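Local coordinates for protein 2-oxo-1,2-dihydroquinoline 8-monooxygenase, oxygenase component (Pseudomonas putida, PDB 1Z02) that hydroxylates 2-oxo-1,2-dihydroquinoline at its 8 position, as the oxygenase component of a Rieske-type monooxygenase carrying a [2Fe-2S] cluster and a mononuclear iron, at residues I250-D255 against P394-K399; A47-E52 against A196-M201. All coordinates share one frame; numbering follows the deposited sequence.

Contact 1 (I250-D255 against P394-K399)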
ATOM      1  N   ILE A 250      10.184  40.526 -10.683  1.00 26.21           N
ATOM      2  CA  ILE A 250       8.830  39.994 -10.552  1.00 23.05           C
ATOM      3  C   ILE A 250       7.931  41.035  -9.894  1.00 22.39           C
ATOM      4  O   ILE A 250       8.329  41.690  -8.936  1.00 22.05           O
ATOM      5  CB  ILE A 250       8.816  38.704  -9.682  1.00 22.07           C
ATOM      6  CG1 ILE A 250       9.672  37.616 -10.339  1.00 19.83           C
ATOM      7  CG2 ILE A 250       7.381  38.223  -9.476  1.00 21.62           C
ATOM      8  CD1 ILE A 250       9.790  36.352  -9.520  1.00 21.46           C
ATOM      9  N   ALA A 251       6.722  41.197 -10.416  1.00 21.05           N
ATOM     10  CA  ALA A 251       5.777  42.149  -9.857  1.00 20.34           C
ATOM     11  C   ALA A 251       4.690  41.399  -9.093  1.00 20.84           C
ATOM     12  O   ALA A 251       3.975  40.565  -9.663  1.00 19.48           O
ATOM     13  CB  ALA A 251       5.156  42.985 -10.971  1.00 20.30           C
ATOM     14  N   VAL A 252       4.569  41.691  -7.801  1.00 20.50           N
ATOM     15  CA  VAL A 252       3.558  41.047  -6.973  1.00 21.24           C
ATOM     16  C   VAL A 252       2.288  41.894  -6.956  1.00 22.82           C
ATOM     17  O   VAL A 252       2.329  43.085  -6.638  1.00 21.02           O
ATOM     18  CB  VAL A 252       4.059  40.855  -5.518  1.00 21.87           C
ATOM     19  CG1 VAL A 252       3.024  40.087  -4.700  1.00 22.78           C
ATOM     20  CG2 VAL A 252       5.385  40.108  -5.515  1.00 22.03           C
ATOM     21  N   VAL A 253       1.165  41.274  -7.316  1.00 23.52           N
ATOM     22  CA  VAL A 253      -0.118  41.963  -7.337  1.00 28.45           C
ATOM     23  C   VAL A 253      -0.901  41.525  -6.110  1.00 31.77           C
ATOM     24  O   VAL A 253      -1.088  40.336  -5.870  1.00 31.03           O
ATOM     25  CB  VAL A 253      -0.915  41.639  -8.609  1.00 27.91           C
ATOM     26  CG1 VAL A 253      -2.193  42.471  -8.638  1.00 28.06           C
ATOM     27  CG2 VAL A 253      -0.069  41.926  -9.823  1.00 29.17           C
ATOM     28  N   GLU A 254      -1.344  42.503  -5.331  1.00 36.42           N
ATOM     29  CA  GLU A 254      -2.055  42.238  -4.087  1.00 42.51           C
ATOM     30  C   GLU A 254      -3.351  43.007  -3.861  1.00 46.82           C
ATOM     31  O   GLU A 254      -3.804  43.092  -2.712  1.00 48.67           O
ATOM     32  CB  GLU A 254      -1.141  42.555  -2.910  1.00 42.65           C
ATOM     33  CG  GLU A 254      -0.453  41.393  -2.322  1.00 43.74           C
ATOM     34  CD  GLU A 254       0.663  41.808  -1.414  1.00 44.03           C
ATOM     35  OE1 GLU A 254       0.484  42.053  -0.224  1.00 47.23           O
ATOM     36  OE2 GLU A 254       1.770  41.912  -1.900  1.00 46.75           O
ATOM     37  N   ASP A 255      -3.934  43.571  -4.919  1.00 52.09           N
ATOM     38  CA  ASP A 255      -5.165  44.340  -4.780  1.00 58.06           C
ATOM     39  C   ASP A 255      -6.351  43.489  -4.429  1.00 60.65           C
ATOM     40  O   ASP A 255      -6.453  42.301  -4.756  1.00 62.76           O
ATOM     41  CB  ASP A 255      -5.536  45.092  -6.046  1.00 62.46           C
ATOM     42  CG  ASP A 255      -4.438  45.965  -6.553  1.00 64.25           C
ATOM     43  OD1 ASP A 255      -4.578  46.374  -7.708  1.00 67.54           O
ATOM     44  OD2 ASP A 255      -3.458  46.255  -5.835  1.00 66.66           O
ATOM     45  N   PRO A 394       9.926  30.921  -7.249  1.00 13.90           N
ATOM     46  CA  PRO A 394       9.082  30.123  -6.359  1.00 13.19           C
ATOM     47  C   PRO A 394       8.949  30.698  -4.949  1.00 12.37           C
ATOM     48  O   PRO A 394       7.874  30.625  -4.354  1.00 11.53           O
ATOM     49  CB  PRO A 394       9.741  28.736  -6.394  1.00 12.06           C
ATOM     50  CG  PRO A 394      11.182  29.034  -6.711  1.00 12.53           C
ATOM     51  CD  PRO A 394      11.089  30.144  -7.725  1.00 13.47           C
ATOM     52  N   ILE A 395      10.024  31.270  -4.415  1.00 12.85           N
ATOM     53  CA  ILE A 395       9.974  31.843  -3.071  1.00 12.02           C
ATOM     54  C   ILE A 395       8.950  32.977  -3.021  1.00 12.42           C
ATOM     55  O   ILE A 395       8.134  33.052  -2.097  1.00 11.35           O
ATOM     56  CB  ILE A 395      11.365  32.358  -2.632  1.00 14.82           C
ATOM     57  CG1 ILE A 395      12.325  31.170  -2.478  1.00 14.12           C
ATOM     58  CG2 ILE A 395      11.251  33.147  -1.328  1.00 11.89           C
ATOM     59  CD1 ILE A 395      13.747  31.553  -2.140  1.00 15.68           C
ATOM     60  N   THR A 396       8.973  33.844  -4.027  1.00 12.32           N
ATOM     61  CA  THR A 396       8.034  34.953  -4.076  1.00 14.15           C
ATOM     62  C   THR A 396       6.608  34.424  -4.135  1.00 13.62           C
ATOM     63  O   THR A 396       5.695  35.014  -3.551  1.00 13.79           O
ATOM     64  CB  THR A 396       8.288  35.842  -5.300  1.00 14.64           C
ATOM     65  OG1 THR A 396       9.614  36.369  -5.230  1.00 14.36           O
ATOM     66  CG2 THR A 396       7.291  36.997  -5.343  1.00 16.06           C
ATOM     67  N   TRP A 397       6.416  33.315  -4.847  1.00 11.72           N
ATOM     68  CA  TRP A 397       5.090  32.720  -4.959  1.00 11.30           C
ATOM     69  C   TRP A 397       4.660  32.128  -3.621  1.00 10.29           C
ATOM     70  O   TRP A 397       3.519  32.312  -3.196  1.00 12.13           O
ATOM     71  CB  TRP A 397       5.081  31.659  -6.071  1.00 10.83           C
ATOM     72  CG  TRP A 397       4.132  30.503  -5.847  1.00  8.28           C
ATOM     73  CD1 TRP A 397       4.468  29.215  -5.537  1.00  9.47           C
ATOM     74  CD2 TRP A 397       2.701  30.542  -5.896  1.00  8.72           C
ATOM     75  NE1 TRP A 397       3.335  28.450  -5.388  1.00  7.69           N
ATOM     76  CE2 TRP A 397       2.236  29.239  -5.601  1.00  6.87           C
ATOM     77  CE3 TRP A 397       1.765  31.553  -6.160  1.00  6.14           C
ATOM     78  CZ2 TRP A 397       0.876  28.920  -5.557  1.00  5.95           C
ATOM     79  CZ3 TRP A 397       0.412  31.236  -6.116  1.00  6.83           C
ATOM     80  CH2 TRP A 397      -0.018  29.925  -5.816  1.00  4.69           C
ATOM     81  N   ARG A 398       5.576  31.442  -2.944  1.00 10.15           N
ATOM     82  CA  ARG A 398       5.253  30.846  -1.653  1.00 12.19           C
ATOM     83  C   ARG A 398       4.851  31.912  -0.645  1.00 11.76           C
ATOM     84  O   ARG A 398       3.900  31.728   0.112  1.00 12.00           O
ATOM     85  CB  ARG A 398       6.439  30.043  -1.111  1.00 11.07           C
ATOM     86  CG  ARG A 398       6.791  28.809  -1.936  1.00 12.49           C
ATOM     87  CD  ARG A 398       7.841  28.001  -1.221  1.00  8.12           C
ATOM     88  NE  ARG A 398       8.420  26.962  -2.063  1.00  9.95           N
ATOM     89  CZ  ARG A 398       9.520  26.282  -1.739  1.00  7.37           C
ATOM     90  NH1 ARG A 398      10.002  25.349  -2.546  1.00  7.35           N
ATOM     91  NH2 ARG A 398      10.141  26.548  -0.596  1.00  7.79           N
ATOM     92  N   LYS A 399       5.568  33.030  -0.636  1.00 12.55           N
ATOM     93  CA  LYS A 399       5.259  34.107   0.289  1.00 12.12           C
ATOM     94  C   LYS A 399       3.884  34.714   0.041  1.00 12.45           C
ATOM     95  O   LYS A 399       3.109  34.894   0.974  1.00 12.98           O
ATOM     96  CB  LYS A 399       6.312  35.208   0.193  1.00 15.42           C
ATOM     97  CG  LYS A 399       7.674  34.831   0.725  1.00 15.41           C
ATOM     98  CD  LYS A 399       8.584  36.039   0.712  1.00 18.72           C
ATOM     99  CE  LYS A 399       9.977  35.699   1.196  1.00 21.73           C
ATOM    100  NZ  LYS A 399      10.823  36.925   1.277  1.00 22.22           N
TER

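Contact 2 (A47-E52 against A196-M201)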
ATOM      1  N   ALA A  47     -13.296  21.820 -12.278  1.00 10.34           N
ATOM      2  CA  ALA A  47     -13.771  20.506 -11.855  1.00 10.68           C
ATOM      3  C   ALA A  47     -13.838  19.503 -13.000  1.00 10.68           C
ATOM      4  O   ALA A  47     -13.355  18.368 -12.886  1.00 10.60           O
ATOM      5  CB  ALA A  47     -15.155  20.634 -11.199  1.00 13.21           C
ATOM      6  N   LEU A  48     -14.455  19.918 -14.101  1.00  9.84           N
ATOM      7  CA  LEU A  48     -14.615  19.045 -15.260  1.00 10.24           C
ATOM      8  C   LEU A  48     -14.808  19.887 -16.505  1.00 10.24           C
ATOM      9  O   LEU A  48     -15.182  21.051 -16.411  1.00 10.47           O
ATOM     10  CB  LEU A  48     -15.863  18.164 -15.089  1.00 10.44           C
ATOM     11  CG  LEU A  48     -15.934  17.118 -13.975  1.00 10.40           C
ATOM     12  CD1 LEU A  48     -17.367  16.650 -13.807  1.00 10.31           C
ATOM     13  CD2 LEU A  48     -15.020  15.956 -14.307  1.00 13.62           C
ATOM     14  N   PHE A  49     -14.530  19.304 -17.664  1.00 11.24           N
ATOM     15  CA  PHE A  49     -14.764  19.998 -18.918  1.00 11.21           C
ATOM     16  C   PHE A  49     -16.263  19.832 -19.127  1.00 11.35           C
ATOM     17  O   PHE A  49     -16.860  18.865 -18.651  1.00 10.02           O
ATOM     18  CB  PHE A  49     -14.024  19.327 -20.079  1.00 12.93           C
ATOM     19  CG  PHE A  49     -12.558  19.658 -20.145  1.00 12.66           C
ATOM     20  CD1 PHE A  49     -11.601  18.662 -19.963  1.00 13.10           C
ATOM     21  CD2 PHE A  49     -12.133  20.962 -20.409  1.00 13.35           C
ATOM     22  CE1 PHE A  49     -10.233  18.955 -20.039  1.00 12.56           C
ATOM     23  CE2 PHE A  49     -10.766  21.270 -20.487  1.00 13.13           C
ATOM     24  CZ  PHE A  49      -9.816  20.260 -20.301  1.00 14.24           C
ATOM     25  N   THR A  50     -16.879  20.768 -19.828  1.00 13.08           N
ATOM     26  CA  THR A  50     -18.303  20.691 -20.082  1.00 12.78           C
ATOM     27  C   THR A  50     -18.690  19.354 -20.715  1.00 11.89           C
ATOM     28  O   THR A  50     -19.722  18.774 -20.370  1.00 12.33           O
ATOM     29  CB  THR A  50     -18.740  21.862 -20.994  1.00 14.29           C
ATOM     30  OG1 THR A  50     -18.629  23.095 -20.266  1.00 13.97           O
ATOM     31  CG2 THR A  50     -20.168  21.683 -21.470  1.00 15.20           C
ATOM     32  N   HIS A  51     -17.855  18.855 -21.621  1.00 11.83           N
ATOM     33  CA  HIS A  51     -18.155  17.594 -22.291  1.00 13.87           C
ATOM     34  C   HIS A  51     -18.126  16.391 -21.350  1.00 13.95           C
ATOM     35  O   HIS A  51     -18.564  15.299 -21.715  1.00 15.00           O
ATOM     36  CB  HIS A  51     -17.215  17.379 -23.490  1.00 13.92           C
ATOM     37  CG  HIS A  51     -15.772  17.229 -23.128  1.00 13.69           C
ATOM     38  ND1 HIS A  51     -15.268  16.100 -22.515  1.00 15.80           N
ATOM     39  CD2 HIS A  51     -14.713  18.048 -23.332  1.00 13.00           C
ATOM     40  CE1 HIS A  51     -13.962  16.230 -22.362  1.00 14.04           C
ATOM     41  NE2 HIS A  51     -13.600  17.405 -22.851  1.00 14.10           N
ATOM     42  N   GLU A  52     -17.635  16.590 -20.132  1.00 13.23           N
ATOM     43  CA  GLU A  52     -17.585  15.500 -19.167  1.00 11.12           C
ATOM     44  C   GLU A  52     -18.856  15.425 -18.327  1.00 11.05           C
ATOM     45  O   GLU A  52     -18.976  14.558 -17.461  1.00  9.78           O
ATOM     46  CB  GLU A  52     -16.382  15.665 -18.248  1.00 11.68           C
ATOM     47  CG  GLU A  52     -15.055  15.390 -18.909  1.00 11.07           C
ATOM     48  CD  GLU A  52     -13.886  15.554 -17.956  1.00 10.81           C
ATOM     49  OE1 GLU A  52     -13.565  16.705 -17.606  1.00 10.67           O
ATOM     50  OE2 GLU A  52     -13.289  14.529 -17.553  1.00 12.96           O
ATOM     51  N   ALA A 196     -14.246  32.703 -26.559  1.00 19.62           N
ATOM     52  CA  ALA A 196     -12.980  32.056 -26.217  1.00 18.87           C
ATOM     53  C   ALA A 196     -13.239  30.557 -26.290  1.00 17.80           C
ATOM     54  O   ALA A 196     -14.221  30.070 -25.735  1.00 18.16           O
ATOM     55  CB  ALA A 196     -12.530  32.451 -24.799  1.00 18.08           C
ATOM     56  N   VAL A 197     -12.378  29.829 -26.991  1.00 16.69           N
ATOM     57  CA  VAL A 197     -12.550  28.385 -27.102  1.00 16.96           C
ATOM     58  C   VAL A 197     -11.461  27.665 -26.315  1.00 16.17           C
ATOM     59  O   VAL A 197     -10.303  28.078 -26.329  1.00 16.89           O
ATOM     60  CB  VAL A 197     -12.506  27.919 -28.575  1.00 17.40           C
ATOM     61  CG1 VAL A 197     -12.688  26.406 -28.648  1.00 15.44           C
ATOM     62  CG2 VAL A 197     -13.589  28.625 -29.371  1.00 18.70           C
ATOM     63  N   VAL A 198     -11.839  26.596 -25.621  1.00 15.54           N
ATOM     64  CA  VAL A 198     -10.890  25.830 -24.820  1.00 16.17           C
ATOM     65  C   VAL A 198     -10.690  24.395 -25.312  1.00 14.55           C
ATOM     66  O   VAL A 198     -11.656  23.673 -25.557  1.00 14.06           O
ATOM     67  CB  VAL A 198     -11.347  25.749 -23.337  1.00 17.58           C
ATOM     68  CG1 VAL A 198     -10.402  24.871 -22.551  1.00 18.55           C
ATOM     69  CG2 VAL A 198     -11.401  27.133 -22.721  1.00 17.77           C
ATOM     70  N   HIS A 199      -9.432  23.994 -25.463  1.00 14.22           N
ATOM     71  CA  HIS A 199      -9.089  22.632 -25.867  1.00 14.64           C
ATOM     72  C   HIS A 199      -8.008  22.208 -24.893  1.00 14.83           C
ATOM     73  O   HIS A 199      -7.106  22.988 -24.587  1.00 15.58           O
ATOM     74  CB  HIS A 199      -8.529  22.577 -27.292  1.00 15.61           C
ATOM     75  CG  HIS A 199      -9.556  22.791 -28.362  1.00 14.63           C
ATOM     76  ND1 HIS A 199     -10.716  22.054 -28.437  1.00 15.08           N
ATOM     77  CD2 HIS A 199      -9.589  23.657 -29.402  1.00 11.93           C
ATOM     78  CE1 HIS A 199     -11.424  22.458 -29.481  1.00 11.61           C
ATOM     79  NE2 HIS A 199     -10.762  23.427 -30.081  1.00 10.74           N
ATOM     80  N   GLY A 200      -8.094  20.985 -24.389  1.00 14.80           N
ATOM     81  CA  GLY A 200      -7.081  20.548 -23.454  1.00 14.37           C
ATOM     82  C   GLY A 200      -7.369  19.237 -22.765  1.00 14.49           C
ATOM     83  O   GLY A 200      -8.164  18.418 -23.237  1.00 13.91           O
ATOM     84  N   MET A 201      -6.727  19.043 -21.620  1.00 13.06           N
ATOM     85  CA  MET A 201      -6.890  17.802 -20.879  1.00 11.94           C
ATOM     86  C   MET A 201      -6.455  17.972 -19.437  1.00 10.61           C
ATOM     87  O   MET A 201      -5.821  18.969 -19.078  1.00 10.04           O
ATOM     88  CB  MET A 201      -6.001  16.742 -21.508  1.00 15.31           C
ATOM     89  CG  MET A 201      -4.521  17.124 -21.407  1.00 16.43           C
ATOM     90  SD  MET A 201      -3.450  16.073 -22.384  1.00 23.40           S
ATOM     91  CE  MET A 201      -1.937  16.825 -22.145  1.00 21.32           C
TER
HETATM   92  O   HOH W   1     -11.442  18.551 -23.686  1.00 34.17           O

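Contact 1 (I250-D255 against P394-K399)
Val252 and Thr396 mark the closest backbone approach, their CA atoms 8.1 Å apart, where strand 250-253 lies beside helix 392-404. This is helix-on-sheet packing in the catalytic domain, consistent with the Bet v 1-like family of this domain: within this chain the strand is an outermost member of an antiparallel sheet of seven, hydrogen-bonded through its backbone to strand 261-264, and the helix rests against that edge. Thr396 is the helix's single contribution to the meeting within 394-399, and it is met by two aliphatic side chains, Ile250 and Val252, two residues apart on the same side of the strand. The threonine methyl CG2 stands anti to the backbone N and projects to the strand, where it touches Val252 CG2 at 3.7 Å; of the two valine methyls only CG2 makes the touch between the segments. The hydroxyl serves the helix instead: with chi1 at -60°, OG1 turns back and hydrogen-bonds to the carbonyl O of Ile392, so the polar end is satisfied while the methyl is presented to the sheet. Met262 of the neighbouring strand touches both Ile250 and Thr396 and joins the apolar patch. Beyond the strand, Glu254 makes a salt bridge to Arg403, a further tie to the same helix. The surface buried between the segments is modest, 119 Å², and the Ile250 approach is looser: the extended branch brings CD1 to 4.3 Å from Thr396 OG1.

Contact 2 (A47-E52 against A196-M201)
With CG anti to its carbonyl carbon (chi1 -79°), Phe49 sends its ring across to Val198, whose CG1, anti to the backbone N, reaches the ring edge at Phe49 CE2, 4.2 Å away. The far end of the ring rests on the Gly200-Met201 peptide: Phe49 CZ comes obliquely to 3.6 Å from both Gly200 C and Met201 N, and Phe49 CE1 reaches Met201 CA at 3.6 Å. At phi 171° a side-chain carbon on Gly200 would crowd the carbonyl O of His199 and stand close to Phe49 CZ. A water over the centre of one ring face is 2.6 Å from His51 NE2 and donates a weak bond to Gly200 O. Phe49 CB lies above one face of the His51 ring, toward its rim. Glu52 OE1 accepts the backbone N-H of Phe49 (2.8 Å from Phe49 N) in a nearly straight bond through its anti lone pair. Replacing Phe49 by an alanine is likely to open a gap against Val198 and the Gly200-Met201 peptide and take away the ring under the water. The axes of segments 47-49 and 196-201 approach to 9.2 Å at 119°; strand 43-49, interrupted by a classic beta bulge in which Ala47 and Leu48 together pair with Ile148, is a Rieske-region strand packed on the catalytic sheet of a Rieske oxygenase.

In the fold
The two contacts lie at the two strands that are outermost, within this chain, in one seven-stranded catalytic sheet, 250-253 in contact 1 and 196-206 in contact 2, on opposite sides of the chain's centre. Their centres are 28 Å apart and their nearest atoms about 17 Å, so they do not touch. Contact 2 joins a Rieske-region strand to the sheet; in it the Met201 side chain lies about 13 Å from the mononuclear iron and about 10 Å from the side chain of its ligand Asp365. Contact 1 belongs wholly to the catalytic domain, away from the metal sites of its own chain, but Arg398 on its helix comes close to Arg87 of the second subunit, a residue of that subunit's cluster pocket.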